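Long-range contacts in nitrogenase molybdenum-iron protein beta chain (Clostridium pasteurianum, PDB 4WES), which forms, with the alpha chain, the molybdenum-iron component of nitrogenase, which reduces dinitrogen to ammonium, and shares with that chain the ligation of an [8Fe-7S] cluster: residues 115-119 / 133-137; 270-274 / 296-300; 338-342 / 380-386. All blocks are in the same frame, centred on the assembly; numbering follows the deposited sequence.

Interaction 1: 115-119 / 133-137; sequences LPTYI and LVIHT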
ATOM      1  N   LEU B 115      28.831  -8.133  36.596  1.00 15.48           N
ATOM      2  CA  LEU B 115      28.277  -9.356  36.004  0.51 13.18           C
ATOM      3  C   LEU B 115      29.298 -10.505  35.938  1.00 14.91           C
ATOM      4  O   LEU B 115      28.984 -11.650  36.223  1.00 15.90           O
ATOM      5  CB  LEU B 115      27.701  -9.067  34.616  0.51 12.90           C
ATOM      6  CG  LEU B 115      26.266  -8.506  34.596  0.51 15.16           C
ATOM      7  CD1 LEU B 115      25.282  -9.581  35.031  0.51 16.61           C
ATOM      8  CD2 LEU B 115      26.081  -7.243  35.431  0.51 14.07           C
ATOM      9  N   PRO B 116      30.544 -10.206  35.529  1.00 16.14           N
ATOM     10  CA  PRO B 116      31.510 -11.310  35.502  1.00 16.59           C
ATOM     11  C   PRO B 116      31.665 -12.009  36.848  1.00 15.73           C
ATOM     12  O   PRO B 116      31.710 -13.230  36.897  1.00 17.46           O
ATOM     13  CB  PRO B 116      32.797 -10.618  35.109  1.00 18.02           C
ATOM     14  CG  PRO B 116      32.359  -9.454  34.291  1.00 18.56           C
ATOM     15  CD  PRO B 116      31.096  -8.966  34.950  1.00 17.05           C
ATOM     16  N   THR B 117      31.680 -11.256  37.935  1.00 15.09           N
ATOM     17  CA  THR B 117      31.750 -11.844  39.244  1.00 16.12           C
ATOM     18  C   THR B 117      30.496 -12.647  39.580  1.00 15.73           C
ATOM     19  O   THR B 117      30.600 -13.797  40.080  1.00 17.18           O
ATOM     20  CB  THR B 117      32.026 -10.782  40.322  1.00 19.50           C
ATOM     21  OG1 THR B 117      33.332 -10.233  40.107  1.00 22.34           O
ATOM     22  CG2 THR B 117      31.940 -11.375  41.739  1.00 21.34           C
ATOM     23  N   TYR B 118      29.304 -12.106  39.320  1.00 14.91           N
ATOM     24  CA  TYR B 118      28.115 -12.869  39.621  0.51 15.01           C
ATOM     25  C   TYR B 118      28.090 -14.197  38.844  1.00 15.41           C
ATOM     26  O   TYR B 118      27.681 -15.242  39.371  1.00 16.10           O
ATOM     27  CB  TYR B 118      26.846 -12.058  39.324  0.51 13.79           C
ATOM     28  CG  TYR B 118      26.712 -10.726  40.043  0.51 16.24           C
ATOM     29  CD1 TYR B 118      27.389 -10.458  41.229  0.51 19.04           C
ATOM     30  CD2 TYR B 118      25.868  -9.748  39.538  0.51 18.27           C
ATOM     31  CE1 TYR B 118      27.249  -9.230  41.872  0.51 19.84           C
ATOM     32  CE2 TYR B 118      25.723  -8.532  40.169  0.51 17.38           C
ATOM     33  CZ  TYR B 118      26.414  -8.262  41.324  0.51 17.63           C
ATOM     34  OH  TYR B 118      26.226  -7.027  41.930  0.51 25.75           O
ATOM     35  N   ILE B 119      28.494 -14.146  37.577  1.00 14.90           N
ATOM     36  CA  ILE B 119      28.403 -15.319  36.739  1.00 16.49           C
ATOM     37  C   ILE B 119      29.408 -16.392  37.209  1.00 18.21           C
ATOM     38  O   ILE B 119      29.125 -17.603  37.240  1.00 19.51           O
ATOM     39  CB  ILE B 119      28.598 -14.935  35.250  1.00 16.75           C
ATOM     40  CG1 ILE B 119      27.368 -14.175  34.775  1.00 16.04           C
ATOM     41  CG2 ILE B 119      28.778 -16.185  34.401  1.00 20.07           C
ATOM     42  CD1 ILE B 119      27.499 -13.567  33.395  1.00 20.51           C
ATOM     43  N   LEU B 133      24.589 -22.466  29.403  1.00 15.30           N
ATOM     44  CA  LEU B 133      25.473 -21.319  29.368  1.00 14.02           C
ATOM     45  C   LEU B 133      24.789 -20.058  29.873  1.00 12.37           C
ATOM     46  O   LEU B 133      23.582 -19.858  29.661  1.00 13.21           O
ATOM     47  CB  LEU B 133      25.954 -21.055  27.940  1.00 16.48           C
ATOM     48  CG  LEU B 133      26.796 -22.147  27.308  1.00 18.93           C
ATOM     49  CD1 LEU B 133      26.991 -21.939  25.830  1.00 21.80           C
ATOM     50  CD2 LEU B 133      28.138 -22.233  28.015  1.00 23.47           C
ATOM     51  N   VAL B 134      25.572 -19.184  30.502  1.00 13.80           N
ATOM     52  CA  VAL B 134      25.147 -17.800  30.829  1.00 12.37           C
ATOM     53  C   VAL B 134      26.192 -16.853  30.278  1.00 13.63           C
ATOM     54  O   VAL B 134      27.375 -16.969  30.592  1.00 15.01           O
ATOM     55  CB  VAL B 134      25.016 -17.584  32.355  1.00 14.01           C
ATOM     56  CG1 VAL B 134      24.586 -16.139  32.637  1.00 15.45           C
ATOM     57  CG2 VAL B 134      24.035 -18.571  32.979  1.00 15.50           C
ATOM     58  N   ILE B 135      25.746 -15.950  29.408  1.00 12.03           N
ATOM     59  CA  ILE B 135      26.603 -14.940  28.843  1.00 11.44           C
ATOM     60  C   ILE B 135      26.051 -13.555  29.180  1.00 10.99           C
ATOM     61  O   ILE B 135      24.917 -13.432  29.637  1.00 11.98           O
ATOM     62  CB  ILE B 135      26.753 -15.113  27.312  1.00 12.38           C
ATOM     63  CG1 ILE B 135      25.501 -14.755  26.525  1.00 12.64           C
ATOM     64  CG2 ILE B 135      27.202 -16.538  26.991  1.00 13.57           C
ATOM     65  CD1 ILE B 135      25.749 -14.625  25.051  1.00 13.41           C
ATOM     66  N   HIS B 136      26.845 -12.518  28.960  1.00 11.02           N
ATOM     67  CA  HIS B 136      26.355 -11.163  29.242  1.00 11.62           C
ATOM     68  C   HIS B 136      26.991 -10.127  28.339  1.00 11.55           C
ATOM     69  O   HIS B 136      28.069 -10.339  27.761  1.00 12.16           O
ATOM     70  CB  HIS B 136      26.598 -10.738  30.705  1.00 12.34           C
ATOM     71  CG  HIS B 136      27.909 -10.061  30.938  1.00 13.79           C
ATOM     72  ND1 HIS B 136      29.119 -10.728  31.029  1.00 16.64           N
ATOM     73  CD2 HIS B 136      28.185  -8.753  31.087  1.00 14.02           C
ATOM     74  CE1 HIS B 136      30.084  -9.848  31.225  1.00 18.80           C
ATOM     75  NE2 HIS B 136      29.544  -8.642  31.257  1.00 18.02           N
ATOM     76  N   THR B 137      26.305  -8.985  28.251  1.00 10.90           N
ATOM     77  CA  THR B 137      26.883  -7.736  27.814  1.00 11.16           C
ATOM     78  C   THR B 137      26.449  -6.629  28.776  1.00 10.63           C
ATOM     79  O   THR B 137      25.650  -6.869  29.664  1.00 12.88           O
ATOM     80  CB  THR B 137      26.528  -7.387  26.362  1.00 12.05           C
ATOM     81  OG1 THR B 137      27.276  -6.248  25.953  1.00 13.60           O
ATOM     82  CG2 THR B 137      25.072  -7.131  26.197  1.00 12.98           C
TER
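With chi1 at 90°, His136 swings its imidazole to a place between its own backbone N and carbonyl carbon, toward Leu115 on the first turn of helix 115-125. CB of Leu115 makes the closest approach to it, with CG beside the backbone N (chi1 -83°) and a little farther from the ring. The result is a CH-pi contact: CB of Leu115 sits 3.8 Å from the centroid of the His136 ring, over one face but shifted toward the rim on the CD2 side, where CB of Leu115 comes within 3.6 Å of CD2 of His136. Pro116 brings CG obliquely to 3.8 Å from CE1 of the same ring. One helical turn on, Ile119 wedges CD1 between two strand residues, 4.0 Å from CG1 of Val134 and 4.0 Å from CB of His136. Helix and strand run antiparallel, at 171°, with their axes 9.4 Å apart. That is the packing of a beta-alpha-beta unit: helix 115-125 covers strand 133-136, an outermost strand, within this chain, of a parallel sheet. The helix offers only carbon to the ring, whose polar atoms find their partners outside the two segments: the bond between ND1 and Tyr160 of helix 146-161 would be expected to fix the ring's rotation, with only weak help from a bond between NE2 and OD1 of Asn138.

Interaction 2: 270-274 / 296-300; sequences VSATD and RGQLI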
ATOM      1  N   VAL B 270      20.690   0.062  -4.972  1.00 10.17           N
ATOM      2  CA  VAL B 270      21.510  -0.488  -6.047  1.00 10.34           C
ATOM      3  C   VAL B 270      22.955  -0.648  -5.609  1.00 10.38           C
ATOM      4  O   VAL B 270      23.476  -1.770  -5.549  1.00 11.16           O
ATOM      5  CB  VAL B 270      21.407   0.352  -7.339  1.00 10.97           C
ATOM      6  CG1 VAL B 270      22.253  -0.272  -8.450  1.00 12.64           C
ATOM      7  CG2 VAL B 270      19.965   0.529  -7.796  1.00 11.42           C
ATOM      8  N   SER B 271      23.652   0.455  -5.335  1.00 10.52           N
ATOM      9  CA  SER B 271      25.073   0.362  -5.023  1.00 10.64           C
ATOM     10  C   SER B 271      25.336  -0.444  -3.773  1.00 10.41           C
ATOM     11  O   SER B 271      26.295  -1.215  -3.730  1.00 11.39           O
ATOM     12  CB  SER B 271      25.733   1.728  -4.955  1.00 11.33           C
ATOM     13  OG  SER B 271      25.219   2.510  -3.884  1.00 12.62           O
ATOM     14  N   ALA B 272      24.499  -0.306  -2.752  1.00 10.28           N
ATOM     15  CA  ALA B 272      24.777  -1.030  -1.508  1.00 10.64           C
ATOM     16  C   ALA B 272      24.549  -2.544  -1.684  1.00 10.50           C
ATOM     17  O   ALA B 272      25.280  -3.339  -1.131  1.00 11.34           O
ATOM     18  CB  ALA B 272      23.963  -0.473  -0.364  1.00 10.91           C
ATOM     19  N   THR B 273      23.544  -2.944  -2.451  1.00  9.73           N
ATOM     20  CA  THR B 273      23.397  -4.375  -2.743  1.00 10.72           C
ATOM     21  C   THR B 273      24.530  -4.844  -3.656  1.00 10.36           C
ATOM     22  O   THR B 273      25.122  -5.907  -3.414  1.00 10.61           O
ATOM     23  CB  THR B 273      22.027  -4.722  -3.321  1.00 10.65           C
ATOM     24  OG1 THR B 273      21.016  -4.279  -2.401  1.00 10.53           O
ATOM     25  CG2 THR B 273      21.886  -6.215  -3.513  1.00  9.98           C
ATOM     26  N   ASP B 274      24.842  -4.068  -4.680  1.00 10.79           N
ATOM     27  CA  ASP B 274      25.958  -4.403  -5.561  1.00 11.20           C
ATOM     28  C   ASP B 274      27.228  -4.619  -4.755  1.00 10.85           C
ATOM     29  O   ASP B 274      27.995  -5.554  -5.020  1.00 11.84           O
ATOM     30  CB  ASP B 274      26.196  -3.266  -6.561  1.00 11.64           C
ATOM     31  CG  ASP B 274      25.204  -3.195  -7.717  1.00 11.31           C
ATOM     32  OD1 ASP B 274      24.329  -4.089  -7.859  1.00 11.98           O
ATOM     33  OD2 ASP B 274      25.320  -2.199  -8.475  1.00 12.41           O
ATOM     34  N   ARG B 296      18.416  -7.923 -10.134  1.00 10.13           N
ATOM     35  CA  ARG B 296      18.992  -6.589 -10.269  1.00  9.40           C
ATOM     36  C   ARG B 296      18.411  -5.892 -11.482  1.00  9.99           C
ATOM     37  O   ARG B 296      18.051  -4.712 -11.454  1.00  9.79           O
ATOM     38  CB  ARG B 296      20.507  -6.647 -10.340  1.00 10.51           C
ATOM     39  CG  ARG B 296      21.132  -5.262 -10.390  1.00 10.59           C
ATOM     40  CD  ARG B 296      22.637  -5.368 -10.541  1.00 12.04           C
ATOM     41  NE  ARG B 296      23.317  -4.062 -10.433  1.00 11.58           N
ATOM     42  CZ  ARG B 296      23.348  -3.098 -11.361  1.00 12.23           C
ATOM     43  NH1 ARG B 296      22.816  -3.289 -12.573  1.00 12.41           N
ATOM     44  NH2 ARG B 296      23.931  -1.944 -11.095  1.00 12.22           N
ATOM     45  N   GLY B 297      18.352  -6.603 -12.606  1.00  9.62           N
ATOM     46  CA  GLY B 297      17.826  -6.007 -13.806  1.00 10.19           C
ATOM     47  C   GLY B 297      16.354  -5.669 -13.757  1.00  8.96           C
ATOM     48  O   GLY B 297      15.913  -4.738 -14.427  1.00  9.46           O
ATOM     49  N   GLN B 298      15.576  -6.427 -12.979  1.00  8.84           N
ATOM     50  CA  GLN B 298      14.187  -6.062 -12.734  1.00  9.06           C
ATOM     51  C   GLN B 298      14.117  -4.781 -11.887  1.00  8.86           C
ATOM     52  O   GLN B 298      13.247  -3.932 -12.123  1.00  9.12           O
ATOM     53  CB  GLN B 298      13.440  -7.191 -12.025  1.00  9.16           C
ATOM     54  CG  GLN B 298      13.202  -8.409 -12.920  1.00  9.29           C
ATOM     55  CD  GLN B 298      12.706  -9.588 -12.119  1.00 10.11           C
ATOM     56  OE1 GLN B 298      13.211  -9.873 -11.018  1.00 11.30           O
ATOM     57  NE2 GLN B 298      11.726 -10.269 -12.641  1.00 12.18           N
ATOM     58  N   LEU B 299      14.981  -4.660 -10.893  1.00  8.83           N
ATOM     59  CA  LEU B 299      15.024  -3.409 -10.129  1.00  8.69           C
ATOM     60  C   LEU B 299      15.359  -2.231 -11.035  1.00  8.43           C
ATOM     61  O   LEU B 299      14.666  -1.199 -10.982  1.00  8.81           O
ATOM     62  CB  LEU B 299      16.100  -3.529  -9.037  1.00  8.59           C
ATOM     63  CG  LEU B 299      16.375  -2.227  -8.288  1.00  9.16           C
ATOM     64  CD1 LEU B 299      15.143  -1.634  -7.616  1.00  9.93           C
ATOM     65  CD2 LEU B 299      17.526  -2.417  -7.311  1.00 10.47           C
ATOM     66  N   ILE B 300      16.353  -2.353 -11.891  1.00  8.53           N
ATOM     67  CA  ILE B 300      16.673  -1.268 -12.817  1.00  9.65           C
ATOM     68  C   ILE B 300      15.488  -0.983 -13.717  1.00  8.71           C
ATOM     69  O   ILE B 300      15.143   0.178 -13.979  1.00  9.20           O
ATOM     70  CB  ILE B 300      17.961  -1.599 -13.628  1.00 10.03           C
ATOM     71  CG1 ILE B 300      19.182  -1.738 -12.714  1.00 10.55           C
ATOM     72  CG2 ILE B 300      18.192  -0.558 -14.701  1.00 12.24           C
ATOM     73  CD1 ILE B 300      19.505  -0.528 -11.871  1.00 14.07           C
TER
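Arg296 takes hold of Asp274 side-on, using NE and NH2 on separate carboxylate oxygens. NE of Arg296 gives a hydrogen bond of 2.8 Å to OD1 of Asp274, and NH2 of Arg296 gives one of 3.0 Å to OD2 of Asp274; a weak third bond runs from NE to OD2. The two main bonds are only slightly bent. Both oxygens are met on their syn sides, OD2 through its syn lone pair and OD1 from somewhat out of the carboxylate plane. The carboxylate and guanidinium planes lie 22° apart, so the paired groups are nearly coplanar. In Arg296 CG lies anti to the backbone N (chi1 -176°) and the chain stays extended to NE, which carries the charge across to the other helix. Tyr427 also bonds OD1 of Asp274, and NH1 of Arg296 reaches the backbone O of Met514 of the alpha chain. The buried charges thus have several partners, which would be expected to favour the ionised pair.

Beside the salt bridge, Val270 packs between the helices. Its CG1 approaches the guanidinium obliquely, 3.6 Å from NH2 of Arg296, while its CG2 packs 3.9 Å from CD2 of Leu299 and 4.2 Å from CD1 of Ile300. The two helix segments run almost exactly antiparallel, their axes 11.9 Å apart, a wide spacing bridged by these side chains. Helix 426-448 lies against the pair, touching Arg296 through Tyr427 and Leu299 through Ala430 and Ile431, while the alpha chain packs on Val270, Asp274, Arg296 and Ile300, and Gln298 bonds the backbone O of Asp209 of the second beta subunit.

Interaction 3: 338-342 / 380-386; sequences PKYVV and WIKNEGV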
ATOM      1  N   PRO B 338      17.187  13.403  -0.696  1.00 10.08           N
ATOM      2  CA  PRO B 338      17.118  13.344   0.766  1.00 10.01           C
ATOM      3  C   PRO B 338      17.205  14.760   1.287  1.00 10.00           C
ATOM      4  O   PRO B 338      18.286  15.364   1.289  1.00 11.87           O
ATOM      5  CB  PRO B 338      18.340  12.484   1.155  1.00 10.31           C
ATOM      6  CG  PRO B 338      18.848  11.874  -0.125  1.00 11.00           C
ATOM      7  CD  PRO B 338      18.473  12.889  -1.190  1.00 10.73           C
ATOM      8  N   LYS B 339      16.052  15.307   1.654  1.00 10.00           N
ATOM      9  CA  LYS B 339      15.910  16.709   2.021  1.00 10.10           C
ATOM     10  C   LYS B 339      16.186  16.918   3.500  1.00  9.62           C
ATOM     11  O   LYS B 339      16.913  17.839   3.870  1.00 10.28           O
ATOM     12  CB  LYS B 339      14.521  17.181   1.624  1.00 11.45           C
ATOM     13  CG  LYS B 339      14.196  18.594   2.027  1.00 12.81           C
ATOM     14  CD  LYS B 339      15.117  19.583   1.393  1.00 15.11           C
ATOM     15  CE  LYS B 339      14.574  20.984   1.636  1.00 19.05           C
ATOM     16  NZ  LYS B 339      15.432  21.944   0.915  1.00 22.61           N
ATOM     17  N   TYR B 340      15.561  16.093   4.331  1.00  9.34           N
ATOM     18  CA  TYR B 340      15.733  16.134   5.800  1.00  9.64           C
ATOM     19  C   TYR B 340      16.096  14.724   6.191  1.00  8.97           C
ATOM     20  O   TYR B 340      15.366  13.799   5.880  1.00 10.52           O
ATOM     21  CB  TYR B 340      14.469  16.575   6.526  1.00  9.51           C
ATOM     22  CG  TYR B 340      13.935  17.918   6.089  1.00  9.67           C
ATOM     23  CD1 TYR B 340      14.774  19.015   5.889  1.00 10.27           C
ATOM     24  CD2 TYR B 340      12.583  18.115   5.842  1.00  9.91           C
ATOM     25  CE1 TYR B 340      14.281  20.226   5.455  1.00 10.63           C
ATOM     26  CE2 TYR B 340      12.084  19.338   5.430  1.00  9.94           C
ATOM     27  CZ  TYR B 340      12.950  20.387   5.250  1.00 10.18           C
ATOM     28  OH  TYR B 340      12.492  21.611   4.803  1.00 11.91           O
ATOM     29  N   VAL B 341      17.224  14.554   6.877  1.00  9.09           N
ATOM     30  CA  VAL B 341      17.788  13.221   7.147  1.00  9.17           C
ATOM     31  C   VAL B 341      18.254  13.211   8.600  1.00  9.21           C
ATOM     32  O   VAL B 341      19.213  13.909   8.939  1.00 10.67           O
ATOM     33  CB  VAL B 341      18.933  12.874   6.193  1.00  9.76           C
ATOM     34  CG1 VAL B 341      19.251  11.397   6.315  1.00 12.29           C
ATOM     35  CG2 VAL B 341      18.614  13.215   4.749  1.00 11.73           C
ATOM     36  N   VAL B 342      17.591  12.410   9.438  1.00  9.27           N
ATOM     37  CA  VAL B 342      17.819  12.444  10.875  1.00  8.75           C
ATOM     38  C   VAL B 342      17.955  11.073  11.479  1.00  9.02           C
ATOM     39  O   VAL B 342      17.201  10.153  11.138  1.00  9.71           O
ATOM     40  CB  VAL B 342      16.674  13.222  11.571  1.00  9.79           C
ATOM     41  CG1 VAL B 342      16.737  13.114  13.085  1.00 11.71           C
ATOM     42  CG2 VAL B 342      16.726  14.675  11.148  1.00 12.63           C
ATOM     43  N   TRP B 380      11.100  21.627  10.534  1.00 10.08           N
ATOM     44  CA  TRP B 380      11.708  21.874   9.234  1.00  9.60           C
ATOM     45  C   TRP B 380      10.675  21.799   8.114  1.00 10.15           C
ATOM     46  O   TRP B 380      10.689  22.642   7.211  1.00 10.97           O
ATOM     47  CB  TRP B 380      12.841  20.886   8.974  1.00 10.75           C
ATOM     48  CG  TRP B 380      13.923  20.906   9.992  1.00 11.69           C
ATOM     49  CD1 TRP B 380      14.167  21.853  10.971  1.00 13.36           C
ATOM     50  CD2 TRP B 380      14.927  19.919  10.145  1.00 11.99           C
ATOM     51  NE1 TRP B 380      15.254  21.487  11.723  1.00 15.89           N
ATOM     52  CE2 TRP B 380      15.728  20.296  11.238  1.00 14.47           C
ATOM     53  CE3 TRP B 380      15.218  18.736   9.459  1.00 12.60           C
ATOM     54  CZ2 TRP B 380      16.819  19.537  11.644  1.00 18.67           C
ATOM     55  CZ3 TRP B 380      16.291  17.989   9.864  1.00 15.24           C
ATOM     56  CH2 TRP B 380      17.079  18.397  10.939  1.00 16.89           C
ATOM     57  N   ILE B 381       9.806  20.791   8.180  1.00  9.76           N
ATOM     58  CA  ILE B 381       8.767  20.621   7.172  1.00  9.25           C
ATOM     59  C   ILE B 381       7.840  21.820   7.111  1.00 10.60           C
ATOM     60  O   ILE B 381       7.412  22.223   6.042  1.00 10.90           O
ATOM     61  CB  ILE B 381       8.014  19.311   7.418  1.00  9.75           C
ATOM     62  CG1 ILE B 381       8.909  18.127   7.042  1.00  9.92           C
ATOM     63  CG2 ILE B 381       6.713  19.258   6.664  1.00 10.67           C
ATOM     64  CD1 ILE B 381       8.406  16.781   7.541  1.00 10.09           C
ATOM     65  N   LYS B 382       7.547  22.407   8.277  1.00 10.15           N
ATOM     66  CA  LYS B 382       6.699  23.597   8.280  0.50 10.75           C
ATOM     67  C   LYS B 382       7.326  24.798   7.571  1.00 12.46           C
ATOM     68  O   LYS B 382       6.612  25.715   7.140  1.00 15.59           O
ATOM     69  CB  LYS B 382       6.349  24.005   9.713  0.50 11.81           C
ATOM     70  CG  LYS B 382       5.434  23.028  10.421  0.50 12.55           C
ATOM     71  CD  LYS B 382       5.230  23.434  11.869  0.50 12.81           C
ATOM     72  CE  LYS B 382       4.204  22.545  12.518  0.50 15.15           C
ATOM     73  NZ  LYS B 382       2.871  22.688  11.857  0.50 21.26           N
ATOM     74  N   ASN B 383       8.654  24.806   7.496  1.00 11.61           N
ATOM     75  CA  ASN B 383       9.371  25.860   6.789  1.00 11.93           C
ATOM     76  C   ASN B 383       9.590  25.585   5.319  1.00 12.59           C
ATOM     77  O   ASN B 383       9.568  26.520   4.520  1.00 14.92           O
ATOM     78  CB  ASN B 383      10.674  26.160   7.509  1.00 13.41           C
ATOM     79  CG  ASN B 383      10.434  26.924   8.791  1.00 13.88           C
ATOM     80  OD1 ASN B 383      10.388  28.144   8.769  1.00 18.64           O
ATOM     81  ND2 ASN B 383      10.261  26.222   9.894  1.00 12.74           N
ATOM     82  N   GLU B 384       9.800  24.325   4.950  1.00 11.43           N
ATOM     83  CA  GLU B 384       9.840  23.941   3.539  1.00 11.58           C
ATOM     84  C   GLU B 384       9.336  22.489   3.470  1.00 10.37           C
ATOM     85  O   GLU B 384       9.917  21.589   4.091  1.00 10.81           O
ATOM     86  CB  GLU B 384      11.247  24.047   2.947  1.00 12.80           C
ATOM     87  CG  GLU B 384      11.265  23.640   1.482  1.00 16.66           C
ATOM     88  CD  GLU B 384      12.639  23.637   0.851  1.00 22.09           C
ATOM     89  OE1 GLU B 384      13.627  24.077   1.515  1.00 21.61           O
ATOM     90  OE2 GLU B 384      12.754  23.147  -0.315  1.00 24.53           O
ATOM     91  N   GLY B 385       8.239  22.292   2.762  1.00 10.56           N
ATOM     92  CA  GLY B 385       7.588  21.010   2.714  1.00 10.73           C
ATOM     93  C   GLY B 385       8.365  19.958   1.952  1.00 10.99           C
ATOM     94  O   GLY B 385       9.296  20.242   1.223  1.00 12.09           O
ATOM     95  N   VAL B 386       7.869  18.724   2.066  1.00 10.36           N
ATOM     96  CA  VAL B 386       8.428  17.575   1.358  1.00 10.23           C
ATOM     97  C   VAL B 386       7.342  16.797   0.660  1.00 10.09           C
ATOM     98  O   VAL B 386       6.155  17.050   0.850  1.00 10.87           O
ATOM     99  CB  VAL B 386       9.223  16.649   2.300  1.00 10.25           C
ATOM    100  CG1 VAL B 386      10.419  17.382   2.908  1.00 11.57           C
ATOM    101  CG2 VAL B 386       8.342  16.080   3.400  1.00 10.69           C
TER
HETATM  102  O   HOH W   1      14.725  24.168   4.196  1.00 35.90           O
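The ring of Tyr340 is sandwiched: CB of Trp380 lies over the centre of one face, 3.8 Å from the centroid and almost on the ring normal, a CH-pi contact, and CG of the preceding Lys339 lies over the centre of the opposite face. At its edge, close to the ring plane, comes the backbone O of Glu384, to which Tyr340 OH donates a hydrogen bond of 2.7 Å. The donor is tilted 21° from the carbonyl plane. Trp380 turns its indole obliquely to the tyrosine, planes 58° apart; CE3 of Trp380 comes within 3.6 Å of CD1 of Tyr340, and CB of Tyr340 lies in plane at the indole edge. Farther along, CG2 of Val342 touches CZ3 of Trp380 at 3.6 Å.

All this joins strand 337-343, within a parallel sheet, to helix 374-383, which covers it and then leads by way of Glu384 and Val386 into strand 388-391 of the same sheet. It is alpha/beta packing of the Rossmann-like type seen in this nitrogenase family.

On the loop side CG1 of Val386 sits obliquely against the tyrosine ring, 3.6 Å from CE2 of Tyr340. Lys339, bent at chi2 (61°), lays its chain across the ring before NZ forms a salt bridge of 2.9 Å to OE1 of Glu384, approaching from above the carboxylate plane, and NZ also bonds the backbone O of Gly365. Glu384 OE1 also accepts a hydrogen bond from a water, and its OE2 pairs with Lys314, which places two lysines around one carboxylate.

The three contacts follow one another along the chain without interleaving. Interaction 1 joins helix 115-125 to strand 133-136 in the first parallel sheet, its centre about 43 Å from that of interaction 2 and about 45 Å from that of interaction 3, on the opposite side of the chain's centre. Interactions 2 and 3 lie closer, centres about 27 Å apart and nearest atoms about 12 Å, yet do not touch. Interactions 1 and 3 both lay a helix on a parallel sheet, each a different one, whereas interaction 2 pairs helices 270-284 and 290-305 where the alpha chain and the second beta subunit meet it. Only interaction 2 thus ties into the tetramer; the others lie within separate alpha/beta regions, their segments touched by no other chain.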